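Local coordinates for chitin oligosaccahride binding protein NagB1 (Paenibacillus sp. FPU-7, PDB 7EHP) that binds the chitin oligosaccharides N,N'-diacetylchitobiose and N,N',N''-triacetylchitotriose, probably as the solute-binding component of a sugar uptake system, at residues F65-G70 with A74-A79; R6-R11 with K45-E50; G187-T192 with S355-K360. One frame throughout, in Å; residues are numbered along the deposited sequence.

Interaction 1 (F65-G70 with A74-A79). With NAG (2-acetamido-2-deoxy-beta-D-glucopyranose), chain C; NAG (2-acetamido-2-deoxy-beta-D-glucopyranose), chain B.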
loop_
_atom_site.group_PDB
_atom_site.type_symbol
_atom_site.label_atom_id
_atom_site.label_comp_id
_atom_site.label_asym_id
_atom_site.label_seq_id
_atom_site.Cartn_x
_atom_site.Cartn_y
_atom_site.Cartn_z
ATOM N N PHE A 65 16.235 -6.096 -0.607
ATOM C CA PHE A 65 15.001 -6.538 0.045
ATOM C C PHE A 65 13.870 -5.535 -0.112
ATOM O O PHE A 65 14.074 -4.321 -0.026
ATOM C CB PHE A 65 15.207 -6.807 1.542
ATOM C CG PHE A 65 16.114 -5.821 2.218
ATOM C CD1 PHE A 65 15.617 -4.611 2.693
ATOM C CD2 PHE A 65 17.461 -6.105 2.389
ATOM C CE1 PHE A 65 16.453 -3.700 3.328
ATOM C CE2 PHE A 65 18.300 -5.204 3.015
ATOM C CZ PHE A 65 17.807 -4.008 3.484
ATOM N N ASP A 66 12.673 -6.068 -0.321
ATOM C CA ASP A 66 11.464 -5.256 -0.289
ATOM C C ASP A 66 11.384 -4.523 1.048
ATOM O O ASP A 66 11.375 -5.154 2.111
ATOM C CB ASP A 66 10.253 -6.160 -0.504
ATOM C CG ASP A 66 8.976 -5.389 -0.684
ATOM O OD1 ASP A 66 8.594 -4.627 0.231
ATOM O OD2 ASP A 66 8.356 -5.538 -1.758
ATOM N N LEU A 67 11.335 -3.190 0.997
ATOM C CA LEU A 67 11.442 -2.360 2.190
ATOM C C LEU A 67 10.392 -1.259 2.145
ATOM O O LEU A 67 10.088 -0.753 1.067
ATOM C CB LEU A 67 12.853 -1.745 2.287
ATOM C CG LEU A 67 13.096 -0.695 3.367
ATOM C CD1 LEU A 67 13.166 -1.382 4.718
ATOM C CD2 LEU A 67 14.375 0.121 3.060
ATOM N N PHE A 68 9.837 -0.889 3.311
ATOM C CA PHE A 68 8.894 0.226 3.418
ATOM C C PHE A 68 9.552 1.431 4.078
ATOM O O PHE A 68 10.339 1.291 5.018
ATOM C CB PHE A 68 7.625 -0.168 4.213
ATOM C CG PHE A 68 6.609 -0.849 3.362
ATOM C CD1 PHE A 68 6.774 -2.180 3.010
ATOM C CD2 PHE A 68 5.535 -0.153 2.845
ATOM C CE1 PHE A 68 5.854 -2.832 2.191
ATOM C CE2 PHE A 68 4.612 -0.801 2.022
ATOM C CZ PHE A 68 4.786 -2.142 1.689
ATOM N N GLY A 69 9.239 2.616 3.569
ATOM C CA GLY A 69 9.703 3.835 4.179
ATOM C C GLY A 69 8.952 4.158 5.463
ATOM O O GLY A 69 8.095 3.413 5.948
ATOM N N GLY A 70 9.308 5.304 6.028
ATOM C CA GLY A 70 8.730 5.699 7.303
ATOM C C GLY A 70 9.297 4.860 8.430
ATOM O O GLY A 70 10.507 4.615 8.512
ATOM N N ALA A 74 13.223 3.969 9.218
ATOM C CA ALA A 74 13.786 4.694 10.356
ATOM C C ALA A 74 14.326 3.742 11.415
ATOM O O ALA A 74 15.381 3.995 12.008
ATOM C CB ALA A 74 12.722 5.618 10.964
ATOM N N LYS A 75 13.619 2.638 11.661
ATOM C CA LYS A 75 14.070 1.662 12.645
ATOM C C LYS A 75 15.355 0.976 12.203
ATOM O O LYS A 75 16.247 0.727 13.026
ATOM C CB LYS A 75 12.971 0.625 12.891
ATOM C CG LYS A 75 13.313 -0.440 13.921
ATOM C CD LYS A 75 12.233 -1.526 13.939
ATOM C CE LYS A 75 12.349 -2.442 15.148
ATOM N NZ LYS A 75 11.288 -3.497 15.126
ATOM N N TYR A 76 15.465 0.635 10.919
ATOM C CA TYR A 76 16.639 -0.112 10.489
ATOM C C TYR A 76 17.823 0.811 10.245
ATOM O O TYR A 76 18.974 0.407 10.462
ATOM C CB TYR A 76 16.315 -0.943 9.241
ATOM C CG TYR A 76 15.114 -1.843 9.405
ATOM C CD1 TYR A 76 14.824 -2.446 10.630
ATOM C CD2 TYR A 76 14.249 -2.071 8.339
ATOM C CE1 TYR A 76 13.705 -3.272 10.782
ATOM C CE2 TYR A 76 13.134 -2.884 8.477
ATOM C CZ TYR A 76 12.862 -3.481 9.695
ATOM O OH TYR A 76 11.746 -4.292 9.807
ATOM N N VAL A 77 17.564 2.038 9.790
ATOM C CA VAL A 77 18.603 3.054 9.788
ATOM C C VAL A 77 19.179 3.217 11.180
ATOM O O VAL A 77 20.406 3.309 11.339
ATOM C CB VAL A 77 18.069 4.393 9.249
ATOM C CG1 VAL A 77 19.067 5.512 9.538
ATOM C CG2 VAL A 77 17.773 4.317 7.765
ATOM N N LYS A 78 18.319 3.322 12.213
ATOM C CA LYS A 78 18.999 3.756 13.423
ATOM C C LYS A 78 19.794 2.642 14.024
ATOM O O LYS A 78 20.627 2.893 14.886
ATOM C CB LYS A 78 18.135 4.218 14.545
ATOM C CG LYS A 78 17.208 3.224 15.283
ATOM C CD LYS A 78 16.584 4.385 16.137
ATOM C CE LYS A 78 17.407 4.933 17.379
ATOM N NZ LYS A 78 16.397 5.927 17.737
ATOM N N ALA A 79 19.529 1.413 13.594
ATOM C CA ALA A 79 20.258 0.221 13.951
ATOM C C ALA A 79 21.426 -0.037 13.026
ATOM O O ALA A 79 22.067 -1.068 13.183
ATOM C CB ALA A 79 19.301 -0.962 13.923
HETATM C C1 NAG C . 0.905 -2.295 1.065
HETATM C C2 NAG C . 1.159 -2.569 2.543
HETATM C C3 NAG C . 0.382 -1.582 3.401
HETATM C C4 NAG C . 0.737 -0.159 3.000
HETATM C C5 NAG C . 0.512 0.040 1.503
HETATM C C6 NAG C . 0.937 1.406 1.009
HETATM C C7 NAG C . 1.739 -4.770 3.469
HETATM C C8 NAG C . 1.249 -6.136 3.794
HETATM N N2 NAG C . 0.844 -3.943 2.908
HETATM O O3 NAG C . 0.708 -1.792 4.765
HETATM O O4 NAG C . -0.068 0.774 3.709
HETATM O O5 NAG C . 1.256 -0.929 0.753
HETATM O O6 NAG C . 2.275 1.715 1.377
HETATM O O7 NAG C . 2.898 -4.418 3.712
HETATM C C1 NAG B . 2.877 -4.300 -3.350
HETATM C C2 NAG B . 2.965 -2.792 -3.122
HETATM C C3 NAG B . 2.751 -2.472 -1.643
HETATM C C4 NAG B . 1.524 -3.191 -1.074
HETATM C C5 NAG B . 1.481 -4.657 -1.528
HETATM C C6 NAG B . 0.235 -5.420 -1.129
HETATM C C7 NAG B . 4.484 -1.889 -4.841
HETATM C C8 NAG B . 5.847 -1.321 -5.105
HETATM N N2 NAG B . 4.240 -2.255 -3.577
HETATM O O1 NAG B . 3.115 -4.586 -4.685
HETATM O O3 NAG B . 2.650 -1.057 -1.490
HETATM O O4 NAG B . 1.685 -3.241 0.339
HETATM O O5 NAG B . 1.604 -4.759 -2.953
HETATM O O6 NAG B . 0.436 -6.819 -1.316
HETATM O O7 NAG B . 3.648 -2.019 -5.734
#

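Interaction 2 (R6-R11 with K45-E50). With NAG (2-acetamido-2-deoxy-beta-D-glucopyranose), chain C.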
loop_
_atom_site.group_PDB
_atom_site.type_symbol
_atom_site.label_atom_id
_atom_site.label_comp_id
_atom_site.label_asym_id
_atom_site.label_seq_id
_atom_site.Cartn_x
_atom_site.Cartn_y
_atom_site.Cartn_z
ATOM N N ARG A 6 15.293 -10.255 -1.888
ATOM C CA ARG A 6 14.020 -10.560 -1.238
ATOM C C ARG A 6 12.909 -9.695 -1.833
ATOM O O ARG A 6 13.009 -8.462 -1.851
ATOM C CB ARG A 6 14.125 -10.333 0.268
ATOM C CG ARG A 6 12.771 -10.264 0.982
ATOM C CD ARG A 6 12.208 -11.640 1.262
ATOM N NE ARG A 6 13.178 -12.540 1.892
ATOM C CZ ARG A 6 13.591 -12.474 3.157
ATOM N NH1 ARG A 6 13.125 -11.545 3.994
ATOM N NH2 ARG A 6 14.476 -13.354 3.594
ATOM N N HIS A 7 11.852 -10.336 -2.311
ATOM C CA HIS A 7 10.725 -9.628 -2.899
ATOM C C HIS A 7 9.434 -10.257 -2.392
ATOM O O HIS A 7 9.427 -11.358 -1.828
ATOM C CB HIS A 7 10.771 -9.704 -4.425
ATOM C CG HIS A 7 10.552 -11.092 -4.934
ATOM N ND1 HIS A 7 9.293 -11.604 -5.163
ATOM C CD2 HIS A 7 11.419 -12.101 -5.181
ATOM C CE1 HIS A 7 9.395 -12.857 -5.563
ATOM N NE2 HIS A 7 10.675 -13.183 -5.586
ATOM N N THR A 8 8.317 -9.575 -2.637
ATOM C CA THR A 8 7.020 -10.067 -2.189
ATOM C C THR A 8 6.101 -10.427 -3.345
ATOM O O THR A 8 4.887 -10.574 -3.135
ATOM C CB THR A 8 6.341 -9.033 -1.287
ATOM O OG1 THR A 8 6.096 -7.841 -2.035
ATOM C CG2 THR A 8 7.237 -8.693 -0.103
ATOM N N GLN A 9 6.634 -10.568 -4.562
ATOM C CA GLN A 9 5.786 -10.803 -5.737
ATOM C C GLN A 9 5.534 -12.305 -5.887
ATOM O O GLN A 9 6.081 -12.980 -6.753
ATOM C CB GLN A 9 6.420 -10.204 -6.991
ATOM C CG GLN A 9 6.737 -8.697 -6.923
ATOM C CD GLN A 9 5.608 -7.886 -6.297
ATOM O OE1 GLN A 9 4.447 -7.973 -6.722
ATOM N NE2 GLN A 9 5.941 -7.087 -5.284
ATOM N N VAL A 10 4.690 -12.837 -5.008
ATOM C CA VAL A 10 4.563 -14.288 -4.894
ATOM C C VAL A 10 3.271 -14.836 -5.491
ATOM O O VAL A 10 3.210 -16.043 -5.775
ATOM C CB VAL A 10 4.700 -14.751 -3.428
ATOM C CG1 VAL A 10 6.080 -14.383 -2.894
ATOM C CG2 VAL A 10 3.553 -14.155 -2.556
ATOM N N ARG A 11 2.252 -14.002 -5.701
ATOM C CA ARG A 11 0.982 -14.459 -6.252
ATOM C C ARG A 11 1.106 -14.743 -7.744
ATOM O O ARG A 11 1.811 -14.025 -8.465
ATOM C CB ARG A 11 -0.093 -13.390 -6.015
ATOM C CG ARG A 11 -0.744 -13.508 -4.657
ATOM C CD ARG A 11 -1.829 -12.466 -4.434
ATOM N NE ARG A 11 -2.902 -12.466 -5.434
ATOM C CZ ARG A 11 -3.743 -11.439 -5.583
ATOM N NH1 ARG A 11 -3.607 -10.372 -4.799
ATOM N NH2 ARG A 11 -4.708 -11.468 -6.503
ATOM N N LYS A 45 2.877 -9.508 4.004
ATOM C CA LYS A 45 2.760 -9.315 5.442
ATOM C C LYS A 45 3.758 -10.173 6.208
ATOM O O LYS A 45 4.205 -9.784 7.289
ATOM C CB LYS A 45 1.337 -9.633 5.900
ATOM C CG LYS A 45 0.941 -11.110 5.767
ATOM C CD LYS A 45 -0.493 -11.345 6.240
ATOM C CE LYS A 45 -0.734 -12.827 6.493
ATOM N NZ LYS A 45 -2.086 -13.123 7.046
ATOM N N VAL A 46 4.100 -11.351 5.684
ATOM C CA VAL A 46 5.105 -12.170 6.347
ATOM C C VAL A 46 6.471 -11.493 6.261
ATOM O O VAL A 46 7.183 -11.365 7.263
ATOM C CB VAL A 46 5.137 -13.585 5.746
ATOM C CG1 VAL A 46 6.338 -14.357 6.303
ATOM C CG2 VAL A 46 3.819 -14.315 5.995
ATOM N N ASN A 47 6.850 -11.038 5.063
ATOM C CA ASN A 47 8.126 -10.349 4.905
ATOM C C ASN A 47 8.209 -9.128 5.806
ATOM O O ASN A 47 9.165 -8.966 6.581
ATOM C CB ASN A 47 8.312 -9.922 3.452
ATOM C CG ASN A 47 9.673 -9.297 3.217
ATOM O OD1 ASN A 47 10.679 -9.897 3.551
ATOM N ND2 ASN A 47 9.706 -8.076 2.673
ATOM N N ARG A 48 7.203 -8.252 5.716
ATOM C CA ARG A 48 7.321 -6.926 6.307
ATOM C C ARG A 48 7.192 -6.969 7.823
ATOM O O ARG A 48 7.928 -6.274 8.533
ATOM C CB ARG A 48 6.266 -5.991 5.721
ATOM C CG ARG A 48 6.458 -4.559 6.186
ATOM C CD ARG A 48 5.331 -3.670 5.743
ATOM N NE ARG A 48 5.528 -2.296 6.196
ATOM C CZ ARG A 48 4.610 -1.340 6.087
ATOM N NH1 ARG A 48 3.426 -1.617 5.539
ATOM N NH2 ARG A 48 4.876 -0.108 6.512
ATOM N N PHE A 49 6.278 -7.786 8.340
ATOM C CA PHE A 49 5.904 -7.721 9.741
ATOM C C PHE A 49 6.526 -8.814 10.602
ATOM O O PHE A 49 6.421 -8.727 11.830
ATOM C CB PHE A 49 4.365 -7.770 9.885
ATOM C CG PHE A 49 3.655 -6.692 9.120
ATOM C CD1 PHE A 49 4.146 -5.396 9.105
ATOM C CD2 PHE A 49 2.497 -6.968 8.421
ATOM C CE1 PHE A 49 3.503 -4.402 8.419
ATOM C CE2 PHE A 49 1.851 -5.988 7.724
ATOM C CZ PHE A 49 2.358 -4.691 7.714
ATOM N N GLU A 50 7.162 -9.833 10.009
ATOM C CA GLU A 50 7.799 -10.883 10.803
ATOM C C GLU A 50 9.207 -11.241 10.324
ATOM O O GLU A 50 10.167 -11.111 11.088
ATOM C CB GLU A 50 6.944 -12.148 10.822
ATOM C CG GLU A 50 5.669 -12.014 11.691
ATOM C CD GLU A 50 5.933 -12.178 13.206
ATOM O OE1 GLU A 50 5.651 -11.229 13.980
ATOM O OE2 GLU A 50 6.406 -13.261 13.627
HETATM C C1 NAG C . 0.905 -2.295 1.065
HETATM C C2 NAG C . 1.159 -2.569 2.543
HETATM C C3 NAG C . 0.382 -1.582 3.401
HETATM C C4 NAG C . 0.737 -0.159 3.000
HETATM C C5 NAG C . 0.512 0.040 1.503
HETATM C C6 NAG C . 0.937 1.406 1.009
HETATM C C7 NAG C . 1.739 -4.770 3.469
HETATM C C8 NAG C . 1.249 -6.136 3.794
HETATM N N2 NAG C . 0.844 -3.943 2.908
HETATM O O3 NAG C . 0.708 -1.792 4.765
HETATM O O4 NAG C . -0.068 0.774 3.709
HETATM O O5 NAG C . 1.256 -0.929 0.753
HETATM O O6 NAG C . 2.275 1.715 1.377
HETATM O O7 NAG C . 2.898 -4.418 3.712
#

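Interaction 3 (G187-T192 with S355-K360)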
loop_
_atom_site.group_PDB
_atom_site.type_symbol
_atom_site.label_atom_id
_atom_site.label_comp_id
_atom_site.label_asym_id
_atom_site.label_seq_id
_atom_site.Cartn_x
_atom_site.Cartn_y
_atom_site.Cartn_z
ATOM N N GLY A 187 0.043 13.228 14.902
ATOM C CA GLY A 187 -0.365 13.614 16.245
ATOM C C GLY A 187 -0.354 12.453 17.222
ATOM O O GLY A 187 0.068 12.609 18.373
ATOM N N PHE A 188 -0.805 11.271 16.775
ATOM C CA PHE A 188 -0.790 10.085 17.635
ATOM C C PHE A 188 0.605 9.825 18.194
ATOM O O PHE A 188 0.774 9.563 19.390
ATOM C CB PHE A 188 -1.259 8.838 16.868
ATOM C CG PHE A 188 -2.690 8.883 16.399
ATOM C CD1 PHE A 188 -3.641 9.647 17.051
ATOM C CD2 PHE A 188 -3.089 8.111 15.305
ATOM C CE1 PHE A 188 -4.963 9.671 16.612
ATOM C CE2 PHE A 188 -4.408 8.127 14.857
ATOM C CZ PHE A 188 -5.353 8.914 15.514
ATOM N N VAL A 189 1.622 9.838 17.331
ATOM C CA VAL A 189 2.949 9.461 17.805
ATOM C C VAL A 189 3.638 10.596 18.559
ATOM O O VAL A 189 4.537 10.329 19.364
ATOM C CB VAL A 189 3.841 8.963 16.652
ATOM C CG1 VAL A 189 3.180 7.805 15.916
ATOM C CG2 VAL A 189 4.155 10.085 15.701
ATOM N N ARG A 190 3.245 11.849 18.356
ATOM C CA ARG A 190 3.863 12.920 19.121
ATOM C C ARG A 190 3.068 13.299 20.361
ATOM O O ARG A 190 3.536 14.120 21.153
ATOM C CB ARG A 190 4.123 14.151 18.236
ATOM C CG ARG A 190 2.940 14.884 17.638
ATOM C CD ARG A 190 3.453 16.121 16.852
ATOM N NE ARG A 190 3.880 15.855 15.468
ATOM C CZ ARG A 190 5.110 15.488 15.088
ATOM N NH1 ARG A 190 5.366 15.286 13.799
ATOM N NH2 ARG A 190 6.074 15.268 15.981
ATOM N N GLY A 191 1.905 12.687 20.580
ATOM C CA GLY A 191 1.149 12.911 21.799
ATOM C C GLY A 191 0.211 14.093 21.781
ATOM O O GLY A 191 -0.273 14.494 22.846
ATOM N N THR A 192 -0.061 14.668 20.615
ATOM C CA THR A 192 -0.978 15.789 20.509
ATOM C C THR A 192 -2.345 15.384 19.982
ATOM O O THR A 192 -3.247 16.222 19.952
ATOM C CB THR A 192 -0.400 16.882 19.598
ATOM O OG1 THR A 192 -0.229 16.367 18.272
ATOM C CG2 THR A 192 0.932 17.361 20.127
ATOM N N SER A 355 3.238 4.057 7.751
ATOM C CA SER A 355 4.504 4.744 7.559
ATOM C C SER A 355 4.817 5.681 8.715
ATOM O O SER A 355 5.968 6.106 8.847
ATOM C CB SER A 355 4.497 5.535 6.248
ATOM O OG SER A 355 3.741 6.729 6.392
ATOM N N ILE A 356 3.824 5.984 9.559
ATOM C CA ILE A 356 3.963 6.945 10.645
ATOM C C ILE A 356 3.986 6.257 12.013
ATOM O O ILE A 356 4.840 6.564 12.848
ATOM C CB ILE A 356 2.854 8.022 10.578
ATOM C CG1 ILE A 356 2.992 8.837 9.297
ATOM C CG2 ILE A 356 2.942 8.960 11.794
ATOM C CD1 ILE A 356 1.763 9.578 8.903
ATOM N N VAL A 357 3.052 5.320 12.263
ATOM C CA VAL A 357 2.953 4.697 13.585
ATOM C C VAL A 357 3.982 3.578 13.731
ATOM O O VAL A 357 4.487 3.011 12.757
ATOM C CB VAL A 357 1.525 4.170 13.874
ATOM C CG1 VAL A 357 0.490 5.257 13.610
ATOM C CG2 VAL A 357 1.225 2.913 13.053
ATOM N N GLN A 358 4.283 3.250 14.988
ATOM C CA GLN A 358 5.173 2.143 15.315
ATOM C C GLN A 358 4.529 0.787 14.987
ATOM O O GLN A 358 3.302 0.643 14.943
ATOM C CB GLN A 358 5.534 2.206 16.804
ATOM C CG GLN A 358 6.101 3.564 17.255
ATOM C CD GLN A 358 5.067 4.546 17.812
ATOM O OE1 GLN A 358 3.919 4.589 17.373
ATOM N NE2 GLN A 358 5.496 5.367 18.769
ATOM N N ALA A 359 5.383 -0.225 14.782
ATOM C CA ALA A 359 4.906 -1.555 14.400
ATOM C C ALA A 359 3.883 -2.100 15.391
ATOM O O ALA A 359 2.868 -2.680 14.988
ATOM C CB ALA A 359 6.078 -2.533 14.282
ATOM N N LYS A 360 4.134 -1.930 16.690
ATOM C CA LYS A 360 3.226 -2.473 17.692
ATOM C C LYS A 360 1.847 -1.844 17.593
ATOM O O LYS A 360 0.841 -2.519 17.836
ATOM C CB LYS A 360 3.784 -2.259 19.094
ATOM C CG LYS A 360 3.189 -3.203 20.142
ATOM C CD LYS A 360 3.816 -4.587 20.027
ATOM C CE LYS A 360 2.921 -5.687 20.602
ATOM N NZ LYS A 360 3.531 -7.037 20.362
#

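Interaction 1 (F65-G70 with A74-A79)
L67 and Y76 meet where the strand 64-68 faces the short helix 71-78. L67 CD1 lies at the edge of the Y76 ring, close to the ring plane, 3.8 Å from Y76 CD2. The two side chains run past each other in opposite senses. In L67, CG is anti to the backbone N (chi1 172°), and the turn at chi2 then brings CD1 to the ring edge. L82 packs on both residues, and P53 and M56 of helix 44-58 also touch Y76.

The second link is backbone to backbone. A74 N donates to G70 O at 2.9 Å, and the N-H...O angle is 175°. G70 is the N-cap of the helix, and this bond forms part of its first turn. The phi of G70 is positive (73°), which suits glycine. T73 OG1 also bonds F68 O, so the strand end and the helix start are tied twice.

F68 leads the other way, to the sugar. CB carries the ring out from the strand, and the ring makes a cation-pi contact with R48. CE1, on one flank of the rim, is 3.7 Å from O7, the acetamide oxygen of the chain C NAG. CE2, on the other flank, is 3.5 Å from O6 of the same NAG, which sits at the ring edge and in its plane. At the tip, CZ is 3.6 Å from O4 of the chain B NAG. That O4 is the bridging oxygen between the two sugars.

The chemistry thus divides along the strand. L67 gives an apolar contact to the helix. F68 meets sugar oxygens through carbon atoms, without hydrogen bonds, so it probably helps shape the site, while polar residues such as S283 and D354 hydrogen-bond the sugar.

Interaction 2 (R6-R11 with K45-E50)
R6 reaches N47 through its guanidinium edge. NH1 donates to N47 OD1 at 3.0 Å, with an N-H...O angle of 158°. The oxygen lies in the guanidinium plane, while the amide plane of N47 stands almost perpendicular, 89° away. R6 CG and CD lie against the same oxygen, each 3.3 Å from N47 OD1, and the bends at chi2 and chi3 fold the chain so that NH1 also reaches it. The T8 and N47 side chains cross at about a right angle, with T8 CG2 3.8 Å from N47 ND2.

The next shell fixes these groups. E40 and E55 form salt bridges with R6 NH2. T8 OG1 bonds D66 OD2, and N47 ND2 makes a weak bond to D66 O. With an alanine in place of R6, E40 and E55 would probably lose their shared cation and N47 OD1 this donor.

One residue on, R48 points to the sugar. Its NH1 lies 2.8 Å from O3 of the chain C NAG and makes a weak bond to O7. D72 and D354 hold R48 by salt bridges, so they probably set its angle. F49 approaches the acetamide methyl C8.

Helix 44-58 connects strand 37-41 to strand 64-68, both parallel neighbours of strand 3-7, so it packs on strand 3-7 as the helix of a beta-alpha-beta crossover. Its start beside the sugar is probably as in lobes of the solute-binding-protein fold.

Interaction 3 (G187-T192 with S355-K360)
V189 carries most of this contact and sits against the loop segment I356-Q358. Its CG1 does most of the touching. It is 3.7 Å from the backbone oxygen I356 O and 3.9 Å from V357 CA. CG1 is anti to the carbonyl carbon (chi1 -56°), which directs it at this backbone. The other methyl, V189 CG2, meets I356 CG2 at 4.2 Å. V185 and P186, earlier in the same helix, also pack on I356. V357 CG1 is a looser neighbour, 4.4 Å from V189 CG1.

The contact joins two parts of the solute-binding fold far apart in sequence. The C-terminal end of helix 184-190 rests on the loop that leads into helix 359-373. Q358 is the N-cap residue of that second helix. G191, with positive phi, ends the first, and T192 N bonds back to G187 O.

Q358 bends at chi2 (93°) and slides past V189 in the opposite direction. Its OE1 comes within 3.6 Å of V189 CG1, so a methyl lies beside a polar oxygen. The amide is held by helix 379-396: Q358 NE2 bonds N394 OD1, and Q358 OE1 accepts from Q390 NE2. These two bonds fix which way the amide is turned. Q390 and N394 also touch V189.

How the interactions relate
Along the chain the order is interaction 2, interaction 1, interaction 3, each closing before the next opens. Interactions 1 and 2 have centres 15 Å apart and share one sheet, in which strands 3-7 and 64-68 are parallel neighbours. They touch directly: D66 N is 2.9 Å from R6 O, a probable backbone hydrogen bond. Both reach the chain C NAG, so the region probably forms part of the wall of the sugar site. Interaction 3 lies 16 Å from interaction 1 and 23 Å from interaction 2, centre to centre, where helix 184-190 meets the entry to helix 359-373. S355 packs on G69, which joins late-chain residues to the region next to pocket residue F68.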